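Local atomic coordinates of rifamycin polyketide synthase (Amycolatopsis mediterranei, PDB entry 4LN9), a protein that probably catalyses, through this double-hotdog dehydratase domain, the removal of water from a polyketide intermediate in the terminal module of rifamycin assembly. Residues L59-H64 with D74-P79; A106-V109 with G115-V118; W66-A71 with V110-G115. One frame throughout, in Å; residues are numbered along the deposited sequence.

In the fold
The three contacts share one end of the domain, where loops gather at the ends of strands 52-59 and 116-122, probably in the first hotdog unit. Interactions 1 and 3 nearly coincide, with centres about 2 Å apart; their segments alternate along the chain and include the paired strands 70-72 and 75-76. Interaction 2 lies about 8 Å from interaction 1 and ties loop 106-109 to strand 116-122. It joins interaction 1 by probable backbone hydrogen bonds, V116 N to L59 O and V78 N to L108 O. Interactions 1 and 2 are buried and apolar. Interaction 3 is partly buried: a leucine-valine pair lies inside, while an exposed arginine reaches the other segment through a water.

Interaction 1: residues L59-H64 with D74-P79; sequences LSLRSH and DVVIVP
L61 and V76 face each other with CA atoms 8.7 Å apart, and L59 and V78 with CA atoms 9.7 Å apart, so the two backbones are too far apart to pair and side chains must fill the gap. L59 closes strand 52-59. After it the chain folds into a single turn, fastened by the hydrogen bond from H64 N to S60 O at 2.8 Å. Segment 74-79 holds the short, weakly bonded strand 75-76 and ends at P79, the N-cap position of helix 80-93.

L61 and V76 meet tip to tip. L61 CD1 comes within 3.8 Å of V76 CG2, and its other methyl, CD2, lies 3.9 Å from V76 CG1. The forked end of the leucine therefore meets both branches of the valine. The CB of V76 is directed toward segment 59-64. That of L61 is not directed at segment 74-79, and the outer part of its chain makes the approach.

L59 and V78 cross at about a right angle. Here one methyl pair does the touching, L59 CD1 and V78 CG2, 4.1 Å apart. With CG anti to the carbonyl carbon (chi1 -54°), L59 sends its second methyl, CD2, over the H64 ring, 3.5 Å above the plane and toward the rim. L59 thus packs in two directions.

V110 also touches both L61 and V76, and L108 touches V78. The contact is consequently part of a wider apolar layer. Its chemistry is dispersion between methyl groups, with three of the four touching residues buried. Those methyls span the gap between the backbones, while V76 and V78 hydrogen-bond through their backbones to V110 and L108 of the neighbouring loop.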
loop_
_atom_site.group_PDB
_atom_site.type_symbol
_atom_site.label_atom_id
_atom_site.label_comp_id
_atom_site.label_asym_id
_atom_site.label_seq_id
_atom_site.Cartn_x
_atom_site.Cartn_y
_atom_site.Cartn_z
ATOM N N LEU A 59 7.086 -7.165 11.538
ATOM C CA LEU A 59 7.425 -8.332 12.350
ATOM C C LEU A 59 8.374 -7.955 13.482
ATOM O O LEU A 59 9.316 -7.190 13.282
ATOM C CB LEU A 59 8.056 -9.420 11.480
ATOM C CG LEU A 59 7.242 -9.839 10.255
ATOM C CD1 LEU A 59 7.965 -10.931 9.482
ATOM C CD2 LEU A 59 5.852 -10.298 10.670
ATOM N N SER A 60 8.116 -8.483 14.674
ATOM C CA SER A 60 9.082 -8.409 15.766
ATOM C C SER A 60 9.065 -9.709 16.556
ATOM O O SER A 60 8.123 -10.494 16.445
ATOM C CB SER A 60 8.759 -7.233 16.689
ATOM O OG SER A 60 7.474 -7.377 17.269
ATOM N N LEU A 61 10.093 -9.927 17.367
ATOM C CA LEU A 61 10.109 -11.079 18.254
ATOM C C LEU A 61 9.109 -10.944 19.399
ATOM O O LEU A 61 8.587 -11.945 19.888
ATOM C CB LEU A 61 11.518 -11.339 18.788
ATOM C CG LEU A 61 12.475 -11.958 17.765
ATOM C CD1 LEU A 61 13.726 -12.496 18.444
ATOM C CD2 LEU A 61 11.780 -13.051 16.968
ATOM N N ARG A 62 8.692 -9.712 19.684
ATOM C CA ARG A 62 7.690 -9.490 20.723
ATOM C C ARG A 62 6.255 -9.643 20.215
ATOM O O ARG A 62 5.351 -9.974 20.983
ATOM C CB ARG A 62 7.888 -8.130 21.402
ATOM C CG ARG A 62 9.020 -8.111 22.419
ATOM C CD ARG A 62 9.097 -6.779 23.147
ATOM N NE ARG A 62 7.829 -6.428 23.782
ATOM C CZ ARG A 62 7.459 -6.838 24.991
ATOM N NH1 ARG A 62 8.268 -7.603 25.711
ATOM N NH2 ARG A 62 6.280 -6.479 25.482
ATOM N N SER A 63 6.053 -9.438 18.918
ATOM C CA SER A 63 4.720 -9.560 18.337
ATOM C C SER A 63 4.538 -10.928 17.689
ATOM O O SER A 63 3.418 -11.415 17.539
ATOM C CB SER A 63 4.475 -8.452 17.312
ATOM O OG SER A 63 5.512 -8.411 16.347
ATOM N N HIS A 64 5.656 -11.553 17.333
ATOM C CA HIS A 64 5.641 -12.867 16.707
ATOM C C HIS A 64 6.674 -13.763 17.337
ATOM O O HIS A 64 7.684 -14.090 16.713
ATOM C CB HIS A 64 5.875 -12.738 15.203
ATOM C CG HIS A 64 4.859 -11.861 14.501
ATOM N ND1 HIS A 64 5.046 -10.540 14.315
ATOM C CD2 HIS A 64 3.586 -12.151 14.008
ATOM C CE1 HIS A 64 3.957 -10.012 13.722
ATOM N NE2 HIS A 64 3.067 -11.000 13.531
ATOM N N ASP A 74 21.931 -18.994 15.685
ATOM C CA ASP A 74 21.413 -18.071 16.693
ATOM C C ASP A 74 20.954 -16.718 16.143
ATOM O O ASP A 74 20.633 -15.810 16.910
ATOM C CB ASP A 74 22.415 -17.882 17.836
ATOM C CG ASP A 74 22.498 -19.097 18.744
ATOM O OD1 ASP A 74 21.901 -19.064 19.842
ATOM O OD2 ASP A 74 23.139 -20.094 18.348
ATOM N N VAL A 75 20.769 -16.642 14.827
ATOM C CA VAL A 75 20.108 -15.494 14.209
ATOM C C VAL A 75 18.692 -15.872 13.772
ATOM O O VAL A 75 18.520 -16.742 12.919
ATOM C CB VAL A 75 20.890 -15.008 12.971
ATOM C CG1 VAL A 75 20.230 -13.777 12.371
ATOM C CG2 VAL A 75 22.343 -14.728 13.331
ATOM N N VAL A 76 17.681 -15.212 14.335
ATOM C CA VAL A 76 16.306 -15.403 13.872
ATOM C C VAL A 76 16.139 -14.950 12.422
ATOM O O VAL A 76 16.415 -13.796 12.089
ATOM C CB VAL A 76 15.281 -14.662 14.756
ATOM C CG1 VAL A 76 13.868 -14.907 14.247
ATOM C CG2 VAL A 76 15.415 -15.100 16.207
ATOM N N ILE A 77 15.793 -15.891 11.545
ATOM C CA ILE A 77 15.482 -15.577 10.150
ATOM C C ILE A 77 14.157 -16.224 9.744
ATOM O O ILE A 77 13.853 -17.336 10.174
ATOM C CB ILE A 77 16.606 -16.051 9.199
ATOM C CG1 ILE A 77 16.560 -17.570 9.014
ATOM C CG2 ILE A 77 17.970 -15.620 9.720
ATOM C CD1 ILE A 77 17.657 -18.109 8.119
ATOM N N VAL A 78 13.309 -15.475 9.038
ATOM C CA VAL A 78 12.037 -16.030 8.576
ATOM C C VAL A 78 12.310 -17.197 7.632
ATOM O O VAL A 78 13.191 -17.102 6.778
ATOM C CB VAL A 78 11.165 -14.973 7.860
ATOM C CG1 VAL A 78 9.933 -15.622 7.245
ATOM C CG2 VAL A 78 10.760 -13.875 8.834
ATOM N N PRO A 79 11.752 -18.374 7.953
ATOM C CA PRO A 79 12.030 -19.528 7.103
ATOM C C PRO A 79 11.633 -19.258 5.653
ATOM O O PRO A 79 10.686 -18.512 5.399
ATOM C CB PRO A 79 11.147 -20.628 7.701
ATOM C CG PRO A 79 10.067 -19.901 8.430
ATOM C CD PRO A 79 10.722 -18.662 8.966
#

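Interaction 2: residues A106-V109 with G115-V118; sequences APLV and GVRV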
loop_
_atom_site.group_PDB
_atom_site.type_symbol
_atom_site.label_atom_id
_atom_site.label_comp_id
_atom_site.label_asym_id
_atom_site.label_seq_id
_atom_site.Cartn_x
_atom_site.Cartn_y
_atom_site.Cartn_z
ATOM N N ALA A 106 17.912 -13.547 -0.175
ATOM C CA ALA A 106 18.610 -13.037 0.998
ATOM C C ALA A 106 17.735 -13.244 2.230
ATOM O O ALA A 106 16.529 -13.004 2.182
ATOM C CB ALA A 106 18.934 -11.558 0.821
ATOM N N PRO A 107 18.338 -13.700 3.337
ATOM C CA PRO A 107 17.592 -14.017 4.555
ATOM C C PRO A 107 16.809 -12.820 5.095
ATOM O O PRO A 107 17.334 -11.707 5.147
ATOM C CB PRO A 107 18.690 -14.419 5.539
ATOM C CG PRO A 107 19.780 -14.954 4.675
ATOM C CD PRO A 107 19.752 -14.105 3.434
ATOM N N LEU A 108 15.549 -13.048 5.453
ATOM C CA LEU A 108 14.745 -12.040 6.139
ATOM C C LEU A 108 14.990 -12.098 7.645
ATOM O O LEU A 108 14.325 -12.845 8.364
ATOM C CB LEU A 108 13.256 -12.240 5.818
ATOM C CG LEU A 108 12.188 -11.429 6.566
ATOM C CD1 LEU A 108 12.697 -10.040 6.946
ATOM C CD2 LEU A 108 10.916 -11.329 5.735
ATOM N N VAL A 109 16.045 -11.420 8.087
ATOM C CA VAL A 109 16.441 -11.441 9.490
ATOM C C VAL A 109 15.422 -10.704 10.349
ATOM O O VAL A 109 15.016 -9.589 10.023
ATOM C CB VAL A 109 17.820 -10.787 9.691
ATOM C CG1 VAL A 109 18.132 -10.653 11.174
ATOM C CG2 VAL A 109 18.897 -11.591 8.982
ATOM N N GLY A 115 11.508 -3.841 15.378
ATOM C CA GLY A 115 10.697 -4.447 14.329
ATOM C C GLY A 115 11.380 -4.384 12.979
ATOM O O GLY A 115 12.390 -3.700 12.816
ATOM N N VAL A 116 10.888 -5.181 12.036
ATOM C CA VAL A 116 11.255 -5.009 10.639
ATOM C C VAL A 116 10.003 -4.915 9.778
ATOM O O VAL A 116 9.018 -5.613 10.021
ATOM C CB VAL A 116 12.154 -6.156 10.138
ATOM C CG1 VAL A 116 11.453 -7.496 10.299
ATOM C CG2 VAL A 116 12.558 -5.924 8.690
ATOM N N ARG A 117 9.965 -3.888 8.933
ATOM C CA ARG A 117 8.817 -3.672 8.065
ATOM C C ARG A 117 8.914 -4.634 6.889
ATOM O O ARG A 117 10.004 -4.871 6.370
ATOM C CB ARG A 117 8.808 -2.227 7.563
ATOM C CG ARG A 117 7.621 -1.883 6.681
ATOM C CD ARG A 117 7.588 -0.398 6.357
ATOM N NE ARG A 117 7.155 0.401 7.499
ATOM C CZ ARG A 117 7.285 1.720 7.578
ATOM N NH1 ARG A 117 7.861 2.391 6.591
ATOM N NH2 ARG A 117 6.862 2.367 8.657
ATOM N N VAL A 118 7.814 -5.316 6.580
ATOM C CA VAL A 118 7.815 -6.283 5.486
ATOM C C VAL A 118 6.793 -5.925 4.419
ATOM O O VAL A 118 5.736 -5.370 4.718
ATOM C CB VAL A 118 7.555 -7.720 5.981
ATOM C CG1 VAL A 118 7.524 -8.686 4.805
ATOM C CG2 VAL A 118 8.618 -8.134 6.987
#
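The touching residues L108, V109, V116 and V118 carry no ring, amide or guanidinium group, so the flat groups that meet here are peptides. The one involved is the peptide carbonyl of V109, whose oxygen is met by the CG1 methyl of V116 at 4.1 Å. This is van der Waals packing.

L108 does most of the work. It points toward strand 116-122, with CG anti to the backbone N (chi1 172°), and its two methyls divide between two valines. CD2 packs on V118 CG2 at 4.1 Å. CD1 lies 4.4 Å from V116 CG1, a looser approach. The L108 and V118 side chains cross obliquely.

V116 and V118 are alternate residues of one strand and point to the same side, while R117 between them turns away and packs on L33 of the second subunit. V116 CG1 takes the position between the backbone N and the carbonyl carbon (chi1 59°). From there it can meet both L108 and the V109 carbonyl.

S137 on strand 131-139 touches both L108 and V116, and V118 also packs on S57.

Between the two segments the contact is apolar packing, probably favoured by exclusion of water. The loop backbone is held by hydrogen bonds elsewhere, as between L108 and V78.

Interaction 3: residues W66-A71 with V110-G115; sequences WLADHA and VPRRGG
The apolar part of the contact is the pair L67 and V110. The two side chains cross at about a right angle, and L67 CD1 lies 4.1 Å from V110 CG2. Both point toward the opposing segment, and both are buried. L67 CG is anti to its carbonyl carbon (chi1 -64°). This also leaves its other methyl, CD2, 3.7 Å above the W66 ring, near the rim. V110 packs on V76 as well.

The polar part is more exposed and runs through one water. The water donates to A68 O at 2.8 Å. It accepts from R112 NH1 at 3.1 Å and lies in the plane of the guanidinium, at its edge. R112 is exposed, and its chain is bent at chi2 (63°) and chi3 (81°). These bends carry the guanidinium to A68, whose CB is 4.2 Å from NH1. The methyl meets the group obliquely. L61 and V76 pack along the same arginine.

Backbone hydrogen bonds shape segment 66-71. D69 N hydrogen-bonds to W66 O at 2.9 Å and H70 N to L67 O at 3.1 Å, in keeping with a 3-10 turn. The turn presents L67 and A68 to the loop and delivers the chain into strand 70-72. The A68 carbonyl accepts from the water that leads to R112.

Just beyond this turn, H70 ND1 hydrogen-bonds to I77 O, and the H70 side chain touches D240 on helix 236-251. H70 and P79 fit the first and last positions of the HxxxGxxxxP motif of polyketide dehydratases, with D74 in the glycine position. The H70-D240 pair is consistent with the histidine-aspartate active site of these double-hotdog enzymes. The contact thus packs loop 110-115 against the turn that leads into this probable site.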
loop_
_atom_site.group_PDB
_atom_site.type_symbol
_atom_site.label_atom_id
_atom_site.label_comp_id
_atom_site.label_asym_id
_atom_site.label_seq_id
_atom_site.Cartn_x
_atom_site.Cartn_y
_atom_site.Cartn_z
ATOM N N TRP A 66 7.038 -16.735 18.106
ATOM C CA TRP A 66 7.305 -18.064 17.578
ATOM C C TRP A 66 8.319 -18.059 16.456
ATOM O O TRP A 66 9.017 -19.056 16.247
ATOM C CB TRP A 66 5.997 -18.719 17.147
ATOM C CG TRP A 66 5.436 -18.146 15.874
ATOM C CD1 TRP A 66 4.431 -17.192 15.730
ATOM C CD2 TRP A 66 5.802 -18.524 14.513
ATOM N NE1 TRP A 66 4.182 -16.948 14.405
ATOM C CE2 TRP A 66 4.967 -17.721 13.621
ATOM C CE3 TRP A 66 6.724 -19.398 13.963
ATOM C CZ2 TRP A 66 5.051 -17.830 12.246
ATOM C CZ3 TRP A 66 6.795 -19.504 12.576
ATOM C CH2 TRP A 66 5.992 -18.724 11.739
ATOM N N LEU A 67 8.611 -16.871 15.931
ATOM C CA LEU A 67 9.669 -16.725 14.935
ATOM C C LEU A 67 11.041 -17.029 15.533
ATOM O O LEU A 67 11.951 -17.463 14.827
ATOM C CB LEU A 67 9.661 -15.319 14.326
ATOM C CG LEU A 67 8.436 -14.870 13.521
ATOM C CD1 LEU A 67 8.578 -13.406 13.109
ATOM C CD2 LEU A 67 8.211 -15.760 12.302
ATOM N N ALA A 68 11.174 -16.840 16.843
ATOM C CA ALA A 68 12.412 -17.171 17.539
ATOM C C ALA A 68 12.728 -18.661 17.430
ATOM O O ALA A 68 13.890 -19.062 17.497
ATOM C CB ALA A 68 12.338 -16.745 18.999
ATOM N N ASP A 69 11.711 -19.455 17.096
ATOM C CA ASP A 69 11.879 -20.906 17.002
ATOM C C ASP A 69 12.514 -21.369 15.692
ATOM O O ASP A 69 12.721 -22.565 15.484
ATOM C CB ASP A 69 10.545 -21.618 17.225
ATOM C CG ASP A 69 10.156 -21.666 18.687
ATOM O OD1 ASP A 69 11.006 -21.324 19.536
ATOM O OD2 ASP A 69 8.988 -21.994 18.985
ATOM N N HIS A 70 12.812 -20.424 14.807
ATOM C CA HIS A 70 13.596 -20.714 13.610
ATOM C C HIS A 70 14.761 -19.778 13.510
ATOM O O HIS A 70 14.598 -18.600 13.191
ATOM C CB HIS A 70 12.728 -20.602 12.361
ATOM C CG HIS A 70 13.429 -21.022 11.090
ATOM N ND1 HIS A 70 14.170 -20.171 10.357
ATOM C CD2 HIS A 70 13.477 -22.250 10.435
ATOM C CE1 HIS A 70 14.686 -20.825 9.298
ATOM N NE2 HIS A 70 14.252 -22.095 9.342
ATOM N N ALA A 71 15.936 -20.264 13.898
ATOM C CA ALA A 71 17.134 -19.435 13.937
ATOM C C ALA A 71 18.318 -20.234 13.414
ATOM O O ALA A 71 18.446 -21.423 13.708
ATOM C CB ALA A 71 17.402 -18.960 15.359
ATOM N N VAL A 110 14.964 -11.353 11.415
ATOM C CA VAL A 110 14.174 -10.666 12.431
ATOM C C VAL A 110 15.085 -10.216 13.565
ATOM O O VAL A 110 15.865 -11.013 14.088
ATOM C CB VAL A 110 13.065 -11.573 13.002
ATOM C CG1 VAL A 110 12.149 -10.777 13.921
ATOM C CG2 VAL A 110 12.269 -12.213 11.874
ATOM N N PRO A 111 15.079 -8.908 13.861
ATOM C CA PRO A 111 15.965 -8.321 14.868
ATOM C C PRO A 111 15.571 -8.723 16.289
ATOM O O PRO A 111 14.385 -8.736 16.620
ATOM C CB PRO A 111 15.770 -6.815 14.668
ATOM C CG PRO A 111 14.412 -6.684 14.065
ATOM C CD PRO A 111 14.229 -7.900 13.205
ATOM N N ARG A 112 16.559 -9.043 17.121
ATOM C CA ARG A 112 16.286 -9.520 18.477
ATOM C C ARG A 112 15.613 -8.460 19.350
ATOM O O ARG A 112 14.859 -8.798 20.263
ATOM C CB ARG A 112 17.560 -10.047 19.150
ATOM C CG ARG A 112 17.318 -10.881 20.405
ATOM C CD ARG A 112 16.539 -12.160 20.111
ATOM N NE ARG A 112 17.394 -13.229 19.594
ATOM C CZ ARG A 112 17.065 -14.518 19.592
ATOM N NH1 ARG A 112 15.923 -14.917 20.135
ATOM N NH2 ARG A 112 17.886 -15.413 19.054
ATOM N N ARG A 113 15.779 -7.188 18.995
ATOM C CA ARG A 113 14.854 -6.157 19.460
ATOM C C ARG A 113 14.438 -5.167 18.377
ATOM O O ARG A 113 15.158 -4.959 17.400
ATOM C CB ARG A 113 15.388 -5.433 20.706
ATOM C CG ARG A 113 16.751 -4.770 20.553
ATOM C CD ARG A 113 17.259 -4.236 21.887
ATOM N NE ARG A 113 16.922 -2.828 22.093
ATOM C CZ ARG A 113 16.006 -2.394 22.954
ATOM N NH1 ARG A 113 15.303 -3.260 23.672
ATOM N NH2 ARG A 113 15.771 -1.094 23.077
ATOM N N GLY A 114 13.222 -4.646 18.505
ATOM C CA GLY A 114 12.660 -3.753 17.499
ATOM C C GLY A 114 11.797 -4.494 16.499
ATOM O O GLY A 114 11.383 -5.628 16.741
ATOM N N GLY A 115 11.508 -3.841 15.378
ATOM C CA GLY A 115 10.697 -4.447 14.329
ATOM C C GLY A 115 11.380 -4.384 12.979
ATOM O O GLY A 115 12.390 -3.700 12.816
HETATM O O HOH W 1 15.863 -17.801 19.064
#